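Local coordinates for NADH-dependent FAD reductase (Streptomyces globisporus, PDB 4R82), which reduces FAD with NADH and releases the FADH2 to the halogenase and monooxygenase of C-1027 enediyne biosynthesis, working as a homodimer, at residues Val34-Ser42 and Glu120-Gly128; Leu87-Arg96 and Glu163-Arg174. All coordinates share one frame; numbering follows the deposited sequence.

Interaction 1 of 2, residues Val34-Ser42 and Glu120-Gly128; sequences VTVVTVGGS and ESGAPLIAG
Thr-38 and Pro-124 supply the one direct hydrogen bond between strand 35-39 and strand 124-126: the hydroxyl OG1 of Thr-38 donates to the carbonyl O of Pro-124 at 2.7 Å. The C=O...OG1 angle is 154° and the donor is tilted 23° from the carbonyl plane, so the approach is fairly straight. With chi1 at 56°, OG1 sits between the backbone N and the carbonyl carbon of Thr-38, which aims the hydroxyl across the gap.

Polar contacts resume at the loop end. A water accepts from Gly-40 N and donates to Ser-121 O, at 2.8 Å from the latter, bridging two backbones that do not bond directly. Gly-40 CA lies 3.3 Å from Gly-122 O in a CA-H...O contact. Within 120-128, Ser-121 OG accepts from Ala-123 N, an ST turn that shapes this bend; Ser-121 O also has a weak bond from Thr-81.

Van der Waals contacts with polar groups come next. Ala-123 CB rests against the Thr-38 hydroxyl and the Val-39 carbonyl, 3.6 Å from Val-39 C, and Pro-124 places its ring CD 3.7 Å from Val-39 O. The apolar pair is at the other end, where Val-36 CB meets Ile-126 CG1 at 4.1 Å, while Phe-98 and Val-113 extend the apolar surroundings.

The strands run nearly antiparallel, yet their axes stay 7.0 Å apart, too far for pairing as sheet neighbours. Strand 35-39 instead bonds to strands 45-49 and 81-86 in the seven-stranded sheet, and strand 124-126 packs over its face, Ile-126 also bonding to Ser-85 and His-132. Between the two segments themselves, the chemistry implies cohesion through a threonine hydroxyl, a bridging water and van der Waals packing in a largely buried layer.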
# COMPACT_ATOMS: atom_id res chain seq x y z
N VAL A 34 -0.68 6.41 6.68
CA VAL A 34 -1.83 6.00 7.48
C VAL A 34 -3.00 6.83 7.03
O VAL A 34 -2.87 8.05 6.87
CB VAL A 34 -1.57 6.27 8.98
CG1 VAL A 34 -2.74 5.76 9.81
CG2 VAL A 34 -0.27 5.61 9.44
N THR A 35 -4.15 6.19 6.81
CA THR A 35 -5.36 6.93 6.47
C THR A 35 -6.43 6.67 7.51
O THR A 35 -6.32 5.74 8.32
CB THR A 35 -5.95 6.50 5.11
OG1 THR A 35 -6.58 5.23 5.24
CG2 THR A 35 -4.85 6.42 4.05
N VAL A 36 -7.47 7.49 7.49
CA VAL A 36 -8.72 7.12 8.15
C VAL A 36 -9.74 7.00 7.04
O VAL A 36 -9.94 7.94 6.26
CB VAL A 36 -9.18 8.15 9.19
CG1 VAL A 36 -10.55 7.78 9.75
CG2 VAL A 36 -8.16 8.26 10.33
N VAL A 37 -10.36 5.83 6.95
CA VAL A 37 -11.47 5.62 6.03
C VAL A 37 -12.76 6.00 6.74
O VAL A 37 -12.98 5.58 7.88
CB VAL A 37 -11.53 4.15 5.58
CG1 VAL A 37 -12.78 3.89 4.73
CG2 VAL A 37 -10.27 3.78 4.80
N THR A 38 -13.61 6.77 6.08
CA THR A 38 -14.88 7.14 6.70
C THR A 38 -16.06 6.87 5.79
O THR A 38 -15.93 6.82 4.55
CB THR A 38 -14.91 8.62 7.14
OG1 THR A 38 -14.63 9.46 6.00
CG2 THR A 38 -13.87 8.89 8.22
N VAL A 39 -17.22 6.70 6.41
CA VAL A 39 -18.48 6.58 5.68
C VAL A 39 -19.53 7.45 6.33
O VAL A 39 -19.42 7.80 7.50
CB VAL A 39 -18.99 5.12 5.65
CG1 VAL A 39 -18.03 4.22 4.89
CG2 VAL A 39 -19.20 4.60 7.07
N GLY A 40 -20.55 7.80 5.55
CA GLY A 40 -21.70 8.52 6.06
C GLY A 40 -22.80 7.54 6.39
O GLY A 40 -22.57 6.55 7.08
N GLY A 41 -24.01 7.81 5.90
CA GLY A 41 -25.13 6.95 6.22
C GLY A 41 -25.75 7.32 7.55
O GLY A 41 -25.42 8.36 8.14
N SER A 42 -26.62 6.46 8.06
CA SER A 42 -27.35 6.76 9.28
C SER A 42 -26.44 6.80 10.50
O SER A 42 -26.74 7.47 11.49
CB SER A 42 -28.47 5.74 9.49
OG SER A 42 -29.43 5.87 8.46
N GLU A 120 -19.64 14.56 -1.66
CA GLU A 120 -20.01 13.45 -2.55
C GLU A 120 -20.30 12.15 -1.79
O GLU A 120 -21.12 11.34 -2.21
CB GLU A 120 -18.91 13.20 -3.58
CG GLU A 120 -18.68 14.35 -4.53
CD GLU A 120 -19.90 14.65 -5.37
OE1 GLU A 120 -20.65 13.70 -5.70
OE2 GLU A 120 -20.13 15.84 -5.69
N SER A 121 -19.60 11.97 -0.68
CA SER A 121 -19.69 10.72 0.07
C SER A 121 -20.63 10.83 1.26
O SER A 121 -21.09 9.82 1.78
CB SER A 121 -18.30 10.34 0.59
OG SER A 121 -17.82 11.34 1.47
N GLY A 122 -20.88 12.06 1.70
CA GLY A 122 -21.64 12.27 2.92
C GLY A 122 -20.85 11.84 4.15
O GLY A 122 -21.40 11.75 5.26
N ALA A 123 -19.56 11.58 3.95
CA ALA A 123 -18.70 11.10 5.02
C ALA A 123 -17.90 12.24 5.63
O ALA A 123 -17.48 13.16 4.92
CB ALA A 123 -17.76 10.03 4.50
N PRO A 124 -17.68 12.18 6.95
CA PRO A 124 -16.79 13.17 7.57
C PRO A 124 -15.37 13.04 7.04
O PRO A 124 -14.85 11.93 6.95
CB PRO A 124 -16.84 12.79 9.06
CG PRO A 124 -18.14 12.05 9.23
CD PRO A 124 -18.29 11.28 7.95
N LEU A 125 -14.76 14.15 6.66
CA LEU A 125 -13.39 14.13 6.16
C LEU A 125 -12.52 14.71 7.27
O LEU A 125 -12.89 15.73 7.85
CB LEU A 125 -13.27 14.99 4.91
CG LEU A 125 -14.27 14.66 3.80
CD1 LEU A 125 -14.14 15.64 2.64
CD2 LEU A 125 -14.01 13.27 3.31
N ILE A 126 -11.40 14.07 7.59
CA ILE A 126 -10.63 14.49 8.76
C ILE A 126 -9.85 15.77 8.48
O ILE A 126 -9.05 15.82 7.55
CB ILE A 126 -9.67 13.38 9.24
CG1 ILE A 126 -10.41 12.05 9.41
CG2 ILE A 126 -9.00 13.78 10.55
CD1 ILE A 126 -11.62 12.11 10.32
N ALA A 127 -10.08 16.80 9.29
CA ALA A 127 -9.39 18.08 9.09
C ALA A 127 -7.91 17.89 9.38
O ALA A 127 -7.53 17.06 10.21
CB ALA A 127 -9.99 19.16 10.01
N GLY A 128 -7.06 18.65 8.68
CA GLY A 128 -5.63 18.55 8.90
C GLY A 128 -4.94 17.50 8.07
O GLY A 128 -3.71 17.37 8.12
O HOH W 1 -20.32 7.28 2.70

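Interaction 2 of 2, residues Leu87-Arg96 and Glu163-Arg174; sequences LEAGQEKAAR and EGMLFSGGRFRR. With FAD (flavin-adenine dinucleotide), chain K; NAD (nicotinamide-adenine-dinucleotide), chain C; ACT (acetate ion), chain H; ACT (acetate ion), chain G.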
# COMPACT_ATOMS: atom_id res chain seq x y z
N LEU A 87 -3.53 10.83 6.58
CA LEU A 87 -3.16 11.57 7.78
C LEU A 87 -1.80 12.23 7.66
O LEU A 87 -0.85 11.65 7.14
CB LEU A 87 -3.20 10.67 9.02
CG LEU A 87 -4.58 10.12 9.40
CD1 LEU A 87 -4.48 9.29 10.69
CD2 LEU A 87 -5.60 11.24 9.54
N GLU A 88 -1.74 13.46 8.16
CA GLU A 88 -0.55 14.27 8.17
C GLU A 88 0.37 13.88 9.33
O GLU A 88 -0.06 13.24 10.29
CB GLU A 88 -0.99 15.75 8.25
CG GLU A 88 0.09 16.79 8.19
CD GLU A 88 0.65 17.10 9.56
OE1 GLU A 88 -0.07 16.85 10.56
OE2 GLU A 88 1.80 17.58 9.65
N ALA A 89 1.64 14.29 9.24
CA ALA A 89 2.68 13.89 10.18
C ALA A 89 2.34 14.03 11.66
O ALA A 89 2.79 13.23 12.48
CB ALA A 89 3.97 14.63 9.88
N GLY A 90 1.55 15.04 12.02
CA GLY A 90 1.24 15.26 13.43
C GLY A 90 -0.10 14.71 13.92
O GLY A 90 -0.61 15.14 14.96
N GLN A 91 -0.67 13.77 13.18
CA GLN A 91 -2.00 13.26 13.50
C GLN A 91 -2.03 11.86 14.11
O GLN A 91 -2.97 11.10 13.88
CB GLN A 91 -2.89 13.31 12.27
CG GLN A 91 -3.11 14.73 11.77
CD GLN A 91 -4.16 14.80 10.69
OE1 GLN A 91 -3.97 14.26 9.59
NE2 GLN A 91 -5.29 15.43 11.00
N GLU A 92 -1.01 11.53 14.89
CA GLU A 92 -0.98 10.24 15.56
C GLU A 92 -2.19 10.03 16.48
O GLU A 92 -2.69 8.90 16.60
CB GLU A 92 0.32 10.07 16.35
CG GLU A 92 0.36 8.80 17.17
CD GLU A 92 1.69 8.57 17.86
OE1 GLU A 92 2.69 9.21 17.47
OE2 GLU A 92 1.73 7.73 18.80
N LYS A 93 -2.67 11.11 17.10
CA LYS A 93 -3.81 10.99 18.01
C LYS A 93 -5.05 10.53 17.25
O LYS A 93 -5.78 9.65 17.72
CB LYS A 93 -4.08 12.33 18.71
CG LYS A 93 -5.26 12.30 19.68
N ALA A 94 -5.26 11.11 16.08
CA ALA A 94 -6.38 10.70 15.23
C ALA A 94 -6.22 9.25 14.76
O ALA A 94 -7.21 8.51 14.68
CB ALA A 94 -6.53 11.64 14.04
N ALA A 95 -5.00 8.84 14.43
CA ALA A 95 -4.76 7.47 13.99
C ALA A 95 -5.11 6.48 15.09
O ALA A 95 -5.76 5.47 14.84
CB ALA A 95 -3.32 7.29 13.55
N ARG A 96 -4.68 6.79 16.31
CA ARG A 96 -5.00 5.91 17.43
C ARG A 96 -6.49 5.88 17.73
O ARG A 96 -7.05 4.82 18.01
CB ARG A 96 -4.20 6.33 18.67
CG ARG A 96 -2.72 6.08 18.51
CD ARG A 96 -1.96 6.38 19.80
NE ARG A 96 -0.52 6.29 19.59
CZ ARG A 96 0.16 5.15 19.62
NH1 ARG A 96 1.47 5.15 19.42
NH2 ARG A 96 -0.47 4.01 19.85
N GLU A 163 2.58 16.90 4.87
CA GLU A 163 3.28 15.67 4.55
C GLU A 163 2.73 14.55 5.43
O GLU A 163 2.41 14.78 6.59
CB GLU A 163 4.76 15.89 4.84
CG GLU A 163 5.70 14.78 4.47
CD GLU A 163 7.11 15.30 4.30
OE1 GLU A 163 7.46 15.66 3.16
OE2 GLU A 163 7.84 15.36 5.30
N GLY A 164 2.61 13.34 4.88
CA GLY A 164 1.99 12.24 5.61
C GLY A 164 2.76 11.65 6.79
O GLY A 164 4.00 11.71 6.84
N MSE A 165 2.03 11.10 7.75
CA MSE A 165 2.68 10.33 8.81
C MSE A 165 3.03 8.96 8.24
O MSE A 165 2.56 8.59 7.16
CB MSE A 165 1.78 10.21 10.04
CG MSE A 165 0.43 9.57 9.81
SE MSE A 165 -0.60 9.42 11.49
CE MSE A 165 0.69 8.45 12.54
N LEU A 166 3.88 8.23 8.96
CA LEU A 166 4.36 6.92 8.52
C LEU A 166 4.06 5.86 9.57
O LEU A 166 3.95 6.16 10.76
CB LEU A 166 5.87 6.97 8.28
CG LEU A 166 6.30 7.99 7.23
CD1 LEU A 166 7.80 8.16 7.22
CD2 LEU A 166 5.80 7.51 5.88
N PHE A 167 3.93 4.62 9.10
CA PHE A 167 3.71 3.44 9.94
C PHE A 167 4.65 2.37 9.40
O PHE A 167 4.57 1.98 8.22
CB PHE A 167 2.25 3.00 9.80
CG PHE A 167 1.86 1.81 10.64
CD1 PHE A 167 2.11 1.78 12.01
CD2 PHE A 167 1.18 0.74 10.06
CE1 PHE A 167 1.73 0.69 12.78
CE2 PHE A 167 0.80 -0.36 10.83
CZ PHE A 167 1.08 -0.37 12.18
N SER A 168 5.56 1.90 10.25
CA SER A 168 6.54 0.92 9.81
C SER A 168 7.04 0.16 11.02
O SER A 168 7.25 0.74 12.08
CB SER A 168 7.70 1.61 9.08
OG SER A 168 8.67 0.68 8.64
N GLY A 169 7.19 -1.16 10.88
CA GLY A 169 7.68 -1.96 11.98
C GLY A 169 6.74 -1.92 13.17
O GLY A 169 7.16 -2.12 14.32
N GLY A 170 5.46 -1.67 12.89
CA GLY A 170 4.45 -1.62 13.93
C GLY A 170 4.46 -0.33 14.74
O GLY A 170 3.80 -0.24 15.78
N ARG A 171 5.20 0.67 14.26
CA ARG A 171 5.35 1.93 14.99
C ARG A 171 5.04 3.11 14.10
O ARG A 171 5.20 3.04 12.88
CB ARG A 171 6.79 2.12 15.47
CG ARG A 171 7.31 1.08 16.42
CD ARG A 171 8.75 1.40 16.77
NE ARG A 171 9.35 0.41 17.65
CZ ARG A 171 9.15 0.36 18.96
NH1 ARG A 171 9.74 -0.57 19.69
NH2 ARG A 171 8.35 1.25 19.54
N PHE A 172 4.61 4.21 14.70
CA PHE A 172 4.45 5.44 13.93
C PHE A 172 5.83 6.09 13.80
O PHE A 172 6.63 6.07 14.74
CB PHE A 172 3.45 6.37 14.59
CG PHE A 172 2.03 5.85 14.58
CD1 PHE A 172 1.48 5.31 13.42
CD2 PHE A 172 1.26 5.88 15.73
CE1 PHE A 172 0.18 4.83 13.41
CE2 PHE A 172 -0.05 5.40 15.72
CZ PHE A 172 -0.58 4.87 14.56
N ARG A 173 6.12 6.62 12.62
CA ARG A 173 7.44 7.16 12.33
C ARG A 173 7.27 8.49 11.59
O ARG A 173 6.17 8.83 11.20
CB ARG A 173 8.24 6.17 11.47
CG ARG A 173 8.57 4.85 12.14
CD ARG A 173 9.58 5.02 13.27
NE ARG A 173 10.85 5.57 12.79
CZ ARG A 173 11.85 4.83 12.31
NH1 ARG A 173 11.73 3.51 12.26
NH2 ARG A 173 12.97 5.41 11.89
N ARG A 174 8.38 9.21 11.41
CA ARG A 174 8.40 10.49 10.70
C ARG A 174 9.42 10.48 9.57
O ARG A 174 10.41 9.74 9.64
CB ARG A 174 8.80 11.61 11.67
CG ARG A 174 7.66 12.41 12.25
CD ARG A 174 8.19 13.58 13.09
NE ARG A 174 7.25 14.69 13.10
CZ ARG A 174 6.16 14.73 13.86
NH1 ARG A 174 5.89 13.73 14.69
NH2 ARG A 174 5.35 15.77 13.81
N1 FAD K . -7.90 -2.60 9.78
C2 FAD K . -8.24 -2.99 8.56
O2 FAD K . -9.34 -3.83 8.41
N3 FAD K . -7.59 -2.62 7.46
C4 FAD K . -6.52 -1.82 7.57
O4 FAD K . -5.84 -1.42 6.43
C4X FAD K . -6.09 -1.38 8.85
N5 FAD K . -4.99 -0.58 8.96
C5X FAD K . -4.61 -0.15 10.20
C6 FAD K . -3.48 0.70 10.31
C7 FAD K . -3.08 1.12 11.57
C7M FAD K . -1.84 2.05 11.72
C8 FAD K . -3.79 0.73 12.72
C8M FAD K . -3.33 1.22 14.08
C9 FAD K . -4.91 -0.10 12.61
C9A FAD K . -5.33 -0.55 11.33
N10 FAD K . -6.44 -1.37 11.22
C10 FAD K . -6.81 -1.78 9.97
C1' FAD K . -7.21 -1.82 12.38
C2' FAD K . -8.45 -0.99 12.66
O2' FAD K . -8.09 0.39 12.57
C3' FAD K . -8.91 -1.24 14.09
O3' FAD K . -7.80 -1.10 14.95
C4' FAD K . -9.39 -2.65 14.25
O4' FAD K . -10.16 -2.99 13.13
C5' FAD K . -10.16 -2.84 15.58
O5' FAD K . -11.47 -2.26 15.58
P FAD K . -12.54 -2.48 14.35
O1P FAD K . -13.97 -2.44 14.86
O2P FAD K . -12.27 -3.82 13.72
O3P FAD K . -12.35 -1.37 13.35
PA NAD C . 1.30 -4.60 14.15
O1A NAD C . -0.17 -4.32 14.42
O2A NAD C . 2.15 -3.72 15.03
O5B NAD C . 1.61 -4.21 12.66
C5B NAD C . 2.49 -4.87 11.83
C4B NAD C . 1.99 -5.18 10.49
O4B NAD C . 1.01 -6.18 10.60
C3B NAD C . 1.35 -4.01 9.87
O3B NAD C . 1.64 -4.03 8.50
C2B NAD C . -0.07 -4.24 10.06
O2B NAD C . -0.84 -3.56 9.12
C1B NAD C . -0.17 -5.68 9.90
N9A NAD C . -1.36 -6.28 10.52
C8A NAD C . -1.70 -6.27 11.83
N7A NAD C . -2.85 -6.93 12.02
C5A NAD C . -3.27 -7.37 10.81
C6A NAD C . -4.38 -8.09 10.37
N6A NAD C . -5.34 -8.52 11.27
N1A NAD C . -4.50 -8.38 9.07
C2A NAD C . -3.59 -7.97 8.17
N3A NAD C . -2.50 -7.28 8.56
C4A NAD C . -2.33 -6.97 9.86
O3 NAD C . 1.63 -6.11 14.47
C ACT H . -5.40 14.91 15.33
O ACT H . -4.49 14.04 15.47
OXT ACT H . -5.30 15.66 14.33
CH3 ACT H . -6.54 15.01 16.30
C ACT G . 11.20 -0.17 10.40
O ACT G . 12.15 -0.86 10.83
OXT ACT G . 10.11 -0.77 10.23
CH3 ACT G . 11.34 1.29 10.10
O HOH W 2 0.13 9.15 5.85
O HOH W 3 3.34 17.82 7.37
O HOH W 4 4.86 11.65 11.09
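The backbones of 87-96 and 163-174 meet in a single bridge, Glu-88 opposite Gly-164: Met-165 N donates to Leu-87 O at 3.0 Å, and Ala-89 N to Glu-163 O at 2.8 Å, the latter in the carbonyl plane.

The side chain of Met-165, a selenomethionine, runs alongside Leu-87 toward Ala-95 and Phe-172. Its chi1 of 59° sets CG between the backbone N and the carbonyl carbon, and the bend at chi3 carries CE over one face of the Phe-172 ring, offset toward the rim. SE lies beside Leu-87 CB and is 4.0 Å from Ala-95 CB. Along the chain the bridge is followed by a type I turn, Glu-88 to Gln-91, which leads into helix 92-97 with Gln-91 as N-cap residue; Gln-91 OE1 accepts from Glu-88 N.

Strands 166-168 and 171-173 form a beta hairpin closed by a type I' turn at Gly-169 and Gly-170, and it reaches the nucleotide site. Phe-167 lays one ring face over FAD C7M, and Phe-172 CE1 comes 3.8 Å from the same methyl. Ala-95 CB touches Phe-172 CZ. Glu-92 CG packs 3.4 Å from Phe-172 CD2, and Phe-172 turns CE2 toward the centre of one guanidinium face of Arg-96, the planes 79° apart. Arg-96 grips Glu-92 OE2 side-on with NE and NH1, a salt bridge with NH1 at 2.7 Å.

Following the chain from the N terminus, 34-42 comes first and 87-96 second, then 120-128 and 163-174, so the loops closed by interaction 1 and interaction 2 cross instead of nesting. Interaction 1 closes the loop from strand 35-39 to strand 124-126; interaction 2 closes the one from helix 92-97 and the turn before it to the hairpin 166-173 near the C terminus. Their centres lie about 18 Å apart, but they touch where Val-34 O probably hydrogen-bonds Leu-87 N, 2.9 Å away, and where Gln-91 NE2 makes a weak hydrogen bond to Ala-127 O. Together they tie the central sheet to strand 124-126 and to the hairpin at the flavin, and both reach the second subunit.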